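Local coordinates for protein alpha-1,3-glucanase (Streptomyces thermodiastaticus, PDB 7C7D) that probably hydrolyses alpha-1,3-linked glucans as a thermostable glycoside hydrolase of family GH87, at residues A[475-489]-A[505-519]. Residues are numbered along the deposited sequence; the frame is centred on the assembly and turned at random.
Sequences RVDSYDSAIEARVDI and VSGGGQGHAVKNVTV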
loop_
_atom_site.group_PDB
_atom_site.type_symbol
_atom_site.label_atom_id
_atom_site.label_comp_id
_atom_site.label_asym_id
_atom_site.label_seq_id
_atom_site.Cartn_x
_atom_site.Cartn_y
_atom_site.Cartn_z
ATOM N N ARG A 475 -15.056 -4.383 -4.220
ATOM C CA ARG A 475 -16.311 -4.657 -3.541
ATOM C C ARG A 475 -16.960 -3.395 -2.998
ATOM O O ARG A 475 -16.286 -2.449 -2.577
ATOM C CB ARG A 475 -16.190 -5.725 -2.449
ATOM C CG ARG A 475 -15.638 -5.266 -1.124
ATOM C CD ARG A 475 -15.737 -6.417 -0.108
ATOM N NE ARG A 475 -15.386 -5.971 1.235
ATOM C CZ ARG A 475 -14.139 -5.861 1.675
ATOM N NH1 ARG A 475 -13.113 -6.200 0.902
ATOM N NH2 ARG A 475 -13.920 -5.415 2.907
ATOM N N VAL A 476 -18.292 -3.404 -3.039
ATOM C CA VAL A 476 -19.136 -2.460 -2.318
ATOM C C VAL A 476 -19.846 -3.266 -1.243
ATOM O O VAL A 476 -20.509 -4.267 -1.546
ATOM C CB VAL A 476 -20.136 -1.747 -3.241
ATOM C CG1 VAL A 476 -20.970 -0.750 -2.442
ATOM C CG2 VAL A 476 -19.405 -1.050 -4.382
ATOM N N ASP A 477 -19.694 -2.842 0.014
ATOM C CA ASP A 477 -19.999 -3.683 1.170
ATOM C C ASP A 477 -20.886 -2.908 2.143
ATOM O O ASP A 477 -20.409 -2.045 2.884
ATOM C CB ASP A 477 -18.682 -4.098 1.813
ATOM C CG ASP A 477 -18.829 -5.208 2.835
ATOM O OD1 ASP A 477 -19.954 -5.454 3.327
ATOM O OD2 ASP A 477 -17.782 -5.827 3.164
ATOM N N SER A 478 -22.180 -3.226 2.156
ATOM C CA SER A 478 -23.145 -2.568 3.040
ATOM C C SER A 478 -23.153 -3.229 4.425
ATOM O O SER A 478 -24.182 -3.676 4.937
ATOM C CB SER A 478 -24.522 -2.642 2.401
ATOM O OG SER A 478 -24.827 -3.998 2.116
ATOM N N TYR A 479 -21.972 -3.266 5.051
ATOM C CA TYR A 479 -21.752 -4.176 6.173
ATOM C C TYR A 479 -22.656 -3.850 7.362
ATOM O O TYR A 479 -23.425 -4.702 7.825
ATOM C CB TYR A 479 -20.272 -4.159 6.555
ATOM C CG TYR A 479 -19.847 -5.273 7.488
ATOM C CD1 TYR A 479 -20.266 -5.300 8.817
ATOM C CD2 TYR A 479 -19.005 -6.288 7.049
ATOM C CE1 TYR A 479 -19.879 -6.311 9.669
ATOM C CE2 TYR A 479 -18.605 -7.305 7.906
ATOM C CZ TYR A 479 -19.052 -7.308 9.213
ATOM O OH TYR A 479 -18.673 -8.304 10.088
ATOM N N ASP A 480 -22.569 -2.632 7.889
ATOM C CA ASP A 480 -23.386 -2.254 9.038
ATOM C C ASP A 480 -24.552 -1.341 8.690
ATOM O O ASP A 480 -25.380 -1.061 9.567
ATOM C CB ASP A 480 -22.522 -1.627 10.143
ATOM C CG ASP A 480 -21.654 -2.657 10.846
ATOM O OD1 ASP A 480 -22.220 -3.596 11.452
ATOM O OD2 ASP A 480 -20.412 -2.540 10.770
ATOM N N SER A 481 -24.653 -0.887 7.443
ATOM C CA SER A 481 -25.772 -0.060 7.016
ATOM C C SER A 481 -25.818 -0.046 5.494
ATOM O O SER A 481 -24.826 -0.331 4.821
ATOM C CB SER A 481 -25.683 1.365 7.579
ATOM O OG SER A 481 -24.554 2.055 7.068
ATOM N N ALA A 482 -26.994 0.279 4.966
ATOM C CA ALA A 482 -27.216 0.324 3.529
ATOM C C ALA A 482 -26.409 1.451 2.887
ATOM O O ALA A 482 -26.047 2.443 3.525
ATOM C CB ALA A 482 -28.699 0.543 3.247
ATOM N N ILE A 483 -26.131 1.288 1.596
ATOM C CA ILE A 483 -25.393 2.298 0.840
ATOM C C ILE A 483 -26.326 3.476 0.569
ATOM O O ILE A 483 -27.222 3.388 -0.276
ATOM C CB ILE A 483 -24.830 1.728 -0.465
ATOM C CG1 ILE A 483 -24.041 0.431 -0.215
ATOM C CG2 ILE A 483 -23.997 2.777 -1.184
ATOM C CD1 ILE A 483 -22.795 0.572 0.642
ATOM N N GLU A 484 -26.118 4.584 1.285
ATOM C CA GLU A 484 -26.928 5.779 1.095
ATOM C C GLU A 484 -26.222 6.843 0.271
ATOM O O GLU A 484 -26.841 7.863 -0.065
ATOM C CB GLU A 484 -27.371 6.357 2.447
ATOM C CG GLU A 484 -28.011 5.337 3.383
ATOM C CD GLU A 484 -29.360 4.823 2.905
ATOM O OE1 GLU A 484 -29.871 5.302 1.871
ATOM O OE2 GLU A 484 -29.913 3.922 3.575
ATOM N N ALA A 485 -24.956 6.628 -0.058
ATOM C CA ALA A 485 -24.256 7.441 -1.033
ATOM C C ALA A 485 -24.545 6.916 -2.433
ATOM O O ALA A 485 -25.023 5.797 -2.620
ATOM C CB ALA A 485 -22.750 7.375 -0.777
ATOM N N ARG A 486 -24.260 7.751 -3.423
ATOM C CA ARG A 486 -24.122 7.283 -4.795
ATOM C C ARG A 486 -22.696 6.782 -4.982
ATOM O O ARG A 486 -21.742 7.447 -4.570
ATOM C CB ARG A 486 -24.396 8.460 -5.729
ATOM C CG ARG A 486 -24.186 8.224 -7.200
ATOM C CD ARG A 486 -24.266 9.569 -7.910
ATOM N NE ARG A 486 -24.128 9.457 -9.355
ATOM C CZ ARG A 486 -25.117 9.680 -10.211
ATOM N NH1 ARG A 486 -26.315 10.031 -9.762
ATOM N NH2 ARG A 486 -24.909 9.560 -11.515
ATOM N N VAL A 487 -22.540 5.602 -5.570
ATOM C CA VAL A 487 -21.218 5.028 -5.804
ATOM C C VAL A 487 -21.068 4.845 -7.305
ATOM O O VAL A 487 -21.802 4.056 -7.920
ATOM C CB VAL A 487 -21.012 3.709 -5.048
ATOM C CG1 VAL A 487 -19.616 3.173 -5.298
ATOM C CG2 VAL A 487 -21.260 3.902 -3.552
ATOM N N ASP A 488 -20.139 5.593 -7.899
ATOM C CA ASP A 488 -19.921 5.610 -9.343
ATOM C C ASP A 488 -18.573 4.968 -9.630
ATOM O O ASP A 488 -17.529 5.537 -9.291
ATOM C CB ASP A 488 -19.940 7.043 -9.866
ATOM C CG ASP A 488 -21.277 7.705 -9.689
ATOM O OD1 ASP A 488 -22.302 7.055 -9.951
ATOM O OD2 ASP A 488 -21.303 8.890 -9.306
ATOM N N ILE A 489 -18.597 3.798 -10.259
ATOM C CA ILE A 489 -17.402 3.001 -10.509
ATOM C C ILE A 489 -17.169 3.017 -12.012
ATOM O O ILE A 489 -17.873 2.337 -12.769
ATOM C CB ILE A 489 -17.557 1.576 -9.966
ATOM C CG1 ILE A 489 -17.867 1.603 -8.465
ATOM C CG2 ILE A 489 -16.314 0.755 -10.253
ATOM C CD1 ILE A 489 -18.504 0.332 -7.939
ATOM N N VAL A 505 -21.966 -6.916 -1.598
ATOM C CA VAL A 505 -22.161 -7.800 -0.460
ATOM C C VAL A 505 -22.600 -6.963 0.730
ATOM O O VAL A 505 -22.293 -5.774 0.825
ATOM C CB VAL A 505 -20.865 -8.603 -0.178
ATOM C CG1 VAL A 505 -19.729 -7.682 0.256
ATOM C CG2 VAL A 505 -21.096 -9.705 0.847
ATOM N N SER A 506 -23.332 -7.591 1.641
ATOM C CA SER A 506 -23.562 -7.044 2.972
ATOM C C SER A 506 -22.819 -8.002 3.897
ATOM O O SER A 506 -23.349 -9.035 4.311
ATOM C CB SER A 506 -25.046 -6.955 3.263
ATOM O OG SER A 506 -25.295 -6.167 4.413
ATOM N N GLY A 507 -21.565 -7.660 4.189
ATOM C CA GLY A 507 -20.586 -8.630 4.653
ATOM C C GLY A 507 -20.810 -9.174 6.050
ATOM O O GLY A 507 -20.180 -10.178 6.406
ATOM N N GLY A 508 -21.658 -8.539 6.856
ATOM C CA GLY A 508 -21.958 -9.062 8.167
ATOM C C GLY A 508 -23.164 -9.962 8.216
ATOM O O GLY A 508 -23.554 -10.407 9.300
ATOM N N GLY A 509 -23.773 -10.254 7.068
ATOM C CA GLY A 509 -24.981 -11.049 7.063
ATOM C C GLY A 509 -26.224 -10.308 7.496
ATOM O O GLY A 509 -27.254 -10.945 7.731
ATOM N N GLN A 510 -26.171 -8.982 7.580
ATOM C CA GLN A 510 -27.294 -8.194 8.071
ATOM C C GLN A 510 -28.301 -7.827 6.986
ATOM O O GLN A 510 -29.381 -7.322 7.311
ATOM C CB GLN A 510 -26.786 -6.931 8.777
ATOM C CG GLN A 510 -25.796 -7.214 9.913
ATOM C CD GLN A 510 -25.087 -5.962 10.413
ATOM O OE1 GLN A 510 -25.604 -4.853 10.297
ATOM N NE2 GLN A 510 -23.889 -6.138 10.968
ATOM N N GLY A 511 -27.982 -8.062 5.716
ATOM C CA GLY A 511 -28.952 -7.847 4.656
ATOM C C GLY A 511 -29.251 -6.404 4.318
ATOM O O GLY A 511 -30.351 -6.110 3.842
ATOM N N HIS A 512 -28.302 -5.494 4.524
ATOM C CA HIS A 512 -28.506 -4.111 4.119
ATOM C C HIS A 512 -28.305 -3.974 2.615
ATOM O O HIS A 512 -27.450 -4.636 2.016
ATOM C CB HIS A 512 -27.518 -3.193 4.833
ATOM C CG HIS A 512 -27.563 -3.300 6.323
ATOM N ND1 HIS A 512 -28.676 -2.956 7.061
ATOM C CD2 HIS A 512 -26.632 -3.714 7.214
ATOM C CE1 HIS A 512 -28.429 -3.158 8.343
ATOM N NE2 HIS A 512 -27.196 -3.615 8.463
ATOM N N ALA A 513 -29.075 -3.076 2.002
ATOM C CA ALA A 513 -29.057 -2.953 0.550
ATOM C C ALA A 513 -27.758 -2.334 0.039
ATOM O O ALA A 513 -27.250 -1.349 0.588
ATOM C CB ALA A 513 -30.233 -2.100 0.077
ATOM N N VAL A 514 -27.228 -2.925 -1.027
ATOM C CA VAL A 514 -26.266 -2.259 -1.892
ATOM C C VAL A 514 -27.089 -1.661 -3.024
ATOM O O VAL A 514 -27.713 -2.388 -3.802
ATOM C CB VAL A 514 -25.202 -3.230 -2.418
ATOM C CG1 VAL A 514 -24.372 -2.553 -3.504
ATOM C CG2 VAL A 514 -24.310 -3.702 -1.283
ATOM N N LYS A 515 -27.116 -0.335 -3.094
ATOM C CA LYS A 515 -27.959 0.377 -4.043
ATOM C C LYS A 515 -27.241 1.664 -4.412
ATOM O O LYS A 515 -26.217 2.011 -3.820
ATOM C CB LYS A 515 -29.328 0.678 -3.425
ATOM C CG LYS A 515 -29.233 1.331 -2.051
ATOM C CD LYS A 515 -30.594 1.784 -1.544
ATOM C CE LYS A 515 -30.467 2.457 -0.182
ATOM N NZ LYS A 515 -31.703 3.198 0.192
ATOM N N ASN A 516 -27.786 2.371 -5.406
ATOM C CA ASN A 516 -27.198 3.623 -5.888
ATOM C C ASN A 516 -25.819 3.402 -6.493
ATOM O O ASN A 516 -24.990 4.316 -6.525
ATOM C CB ASN A 516 -27.142 4.715 -4.814
ATOM C CG ASN A 516 -28.459 4.886 -4.091
ATOM O OD1 ASN A 516 -29.510 4.999 -4.719
ATOM N ND2 ASN A 516 -28.410 4.917 -2.763
ATOM N N VAL A 517 -25.573 2.195 -6.993
ATOM C CA VAL A 517 -24.288 1.826 -7.572
ATOM C C VAL A 517 -24.415 1.802 -9.085
ATOM O O VAL A 517 -25.337 1.182 -9.630
ATOM C CB VAL A 517 -23.829 0.449 -7.063
ATOM C CG1 VAL A 517 -22.582 -0.034 -7.825
ATOM C CG2 VAL A 517 -23.572 0.496 -5.573
ATOM N N THR A 518 -23.487 2.470 -9.763
ATOM C CA THR A 518 -23.357 2.402 -11.212
ATOM C C THR A 518 -21.945 1.962 -11.551
ATOM O O THR A 518 -20.977 2.551 -11.061
ATOM C CB THR A 518 -23.615 3.770 -11.846
ATOM O OG1 THR A 518 -24.925 4.215 -11.486
ATOM C CG2 THR A 518 -23.506 3.684 -13.369
ATOM N N VAL A 519 -21.831 0.917 -12.364
ATOM C CA VAL A 519 -20.561 0.517 -12.953
ATOM C C VAL A 519 -20.636 0.881 -14.427
ATOM O O VAL A 519 -21.489 0.352 -15.155
ATOM C CB VAL A 519 -20.304 -0.986 -12.765
ATOM C CG1 VAL A 519 -19.025 -1.404 -13.493
ATOM C CG2 VAL A 519 -20.232 -1.327 -11.287
HETATM O O HOH W 1 -24.082 -7.062 6.727
HETATM O O HOH W 2 -24.528 -3.043 12.858
HETATM O O HOH W 3 -32.110 2.924 3.010
HETATM O O HOH W 4 -24.475 5.597 -9.090
#
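Tyr479 lies flat against the Gly507–Gly508 peptide where two successive coils of a right-handed parallel beta-helix, the pectate lyase-like fold, stack loop upon loop. The Gly508 CA sits over the ring face, 3.7 Å from its centroid in a CH-pi contact, with Gly508 N above the same ring; a CB on either glycine would strike the phenol. With CG anti to the backbone N (chi1 -167°), the ring leaves its own turn and reaches the type I turn from Ser506 to Gly509. A serine in place of Tyr479 would probably leave this glycine turn without the flat surface it rests on and open a gap between the coils. A water bridges the same region, donating to Tyr479 O and Ser506 OG.

One residue earlier, Ser478 is gripped twice: its OG donates to His512 O at 2.7 Å, from above the carbonyl plane, and its own O accepts from Ser506 OG. The His512 imidazole receives Ser481 CA over one face, while its NE2 donates to Gln510 OE1 near the ring plane. Gln510 NE2 in turn reaches Asp480 OD1 at 3.1 Å, and Asp480 OD2 is held by the backbone N of Lys438.

Beyond the corner at Asn516, strands 486-489 and 517-519 run parallel, their axes approaching to 4.8 Å at an angle of 8°. Asn516 packs CB against Ala485 O at 3.2 Å, and its ND2 gives a weak bond to Ile483 O. Its backbone O accepts a nearly straight bond from Val487 N, 2.9 Å long.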